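Side-chain contact in VMB-1 (Vibrio alginolyticus, PDB 6JV4), which is a zinc-dependent subclass B1 metallo-beta-lactamase that probably opens beta-lactam rings with water, yielding substituted beta-amino acids: residues 187-190 and 191-194. Residues are numbered along the deposited sequence; the frame is centred on the assembly and turned at random.
Sequences SMQK and VINR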
loop_
_atom_site.group_PDB
_atom_site.type_symbol
_atom_site.label_atom_id
_atom_site.label_comp_id
_atom_site.label_asym_id
_atom_site.label_seq_id
_atom_site.Cartn_x
_atom_site.Cartn_y
_atom_site.Cartn_z
ATOM N N SER A 187 15.488 -7.347 1.374
ATOM C CA SER A 187 14.064 -7.451 0.969
ATOM C C SER A 187 13.849 -6.708 -0.343
ATOM O O SER A 187 13.134 -7.191 -1.208
ATOM C CB SER A 187 13.211 -6.875 2.063
ATOM O OG SER A 187 13.433 -7.618 3.264
ATOM N N MET A 188 14.424 -5.515 -0.458
ATOM C CA MET A 188 14.289 -4.705 -1.695
ATOM C C MET A 188 14.900 -5.438 -2.910
ATOM O O MET A 188 14.305 -5.338 -4.028
ATOM C CB MET A 188 14.908 -3.320 -1.539
ATOM C CG MET A 188 14.540 -2.392 -2.715
ATOM S SD MET A 188 12.736 -2.149 -2.918
ATOM C CE MET A 188 12.376 -1.233 -1.441
ATOM N N GLN A 189 16.041 -6.097 -2.725
ATOM C CA GLN A 189 16.660 -6.844 -3.841
ATOM C C GLN A 189 15.701 -7.918 -4.332
ATOM O O GLN A 189 15.657 -8.166 -5.553
ATOM C CB GLN A 189 18.018 -7.424 -3.480
ATOM C CG GLN A 189 18.762 -7.881 -4.724
ATOM C CD GLN A 189 19.130 -6.728 -5.619
ATOM O OE1 GLN A 189 19.593 -5.683 -5.152
ATOM N NE2 GLN A 189 19.003 -6.928 -6.923
ATOM N N LYS A 190 14.935 -8.578 -3.430
ATOM C CA LYS A 190 13.945 -9.591 -3.875
ATOM C C LYS A 190 12.926 -8.948 -4.802
ATOM O O LYS A 190 12.558 -9.545 -5.833
ATOM C CB LYS A 190 13.302 -10.258 -2.657
ATOM C CG LYS A 190 14.310 -11.063 -1.853
ATOM C CD LYS A 190 13.669 -11.779 -0.708
ATOM C CE LYS A 190 14.701 -12.509 0.114
ATOM N NZ LYS A 190 14.142 -12.717 1.468
ATOM N N VAL A 191 12.463 -7.742 -4.460
ATOM C CA VAL A 191 11.464 -7.016 -5.280
ATOM C C VAL A 191 12.108 -6.624 -6.609
ATOM O O VAL A 191 11.468 -6.763 -7.621
ATOM C CB VAL A 191 10.886 -5.828 -4.501
ATOM C CG1 VAL A 191 9.956 -4.997 -5.365
ATOM C CG2 VAL A 191 10.178 -6.337 -3.269
ATOM N N ILE A 192 13.295 -6.054 -6.556
ATOM C CA ILE A 192 14.035 -5.668 -7.789
ATOM C C ILE A 192 14.145 -6.889 -8.711
ATOM O O ILE A 192 13.963 -6.757 -9.908
ATOM C CB ILE A 192 15.388 -5.092 -7.411
ATOM C CG1 ILE A 192 15.230 -3.714 -6.777
ATOM C CG2 ILE A 192 16.314 -5.043 -8.613
ATOM C CD1 ILE A 192 16.466 -3.215 -6.077
ATOM N N ASN A 193 14.540 -8.028 -8.176
ATOM C CA ASN A 193 14.779 -9.238 -9.007
ATOM C C ASN A 193 13.459 -9.753 -9.571
ATOM O O ASN A 193 13.408 -10.311 -10.697
ATOM C CB ASN A 193 15.471 -10.289 -8.155
ATOM C CG ASN A 193 16.916 -9.970 -7.849
ATOM O OD1 ASN A 193 17.482 -9.038 -8.400
ATOM N ND2 ASN A 193 17.490 -10.709 -6.948
ATOM N N ARG A 194 12.393 -9.633 -8.811
ATOM C CA ARG A 194 11.073 -10.212 -9.183
ATOM C C ARG A 194 10.367 -9.379 -10.246
ATOM O O ARG A 194 9.607 -9.971 -11.042
ATOM C CB ARG A 194 10.220 -10.397 -7.928
ATOM C CG ARG A 194 8.928 -11.152 -8.157
ATOM C CD ARG A 194 8.250 -11.426 -6.821
ATOM N NE ARG A 194 6.986 -12.118 -6.961
ATOM C CZ ARG A 194 6.865 -13.432 -6.967
ATOM N NH1 ARG A 194 7.947 -14.193 -6.885
ATOM N NH2 ARG A 194 5.672 -13.987 -7.061
#
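The side-chain torsions of Q189 and N193 bring their amides together one helical turn apart: Q189 sends CG opposite its backbone N (chi1 -166°) and bends at chi2, while N193 holds CG beside its own backbone N. Q189 NE2 then donates to N193 OD1 at 3.0 Å. N193 OD1 lies close to the Q189 amide plane, but the donor sits about 40° above the N193 carbonyl plane, off the lone pairs, and the two amides are turned 57° apart. Beneath this bridge the backbone keeps its i to i+4 pattern, N193 N bonding to Q189 O and I192 N reaching M188 O at 2.8 Å, nearly straight. I192 CG2 lies 3.7 Å from Q189 NE2, while on the flank facing helix 212-226 M188 CG meets I192 CD1 at 4.0 Å, the side chains crossing at about a right angle. M188 and I192 both continue onto L214, and M188 and V191 also touch F164. Helix 184-194 lies in the beta-alpha-beta crossover between parallel strands 158-162 and 200-203. Because Q189 OE1 accepts from Q218 NE2 while NE2 serves N193, both ends of the amide are used, which probably fixes its flip and links the helices through a hydrogen-bonded chain beside their apolar seam.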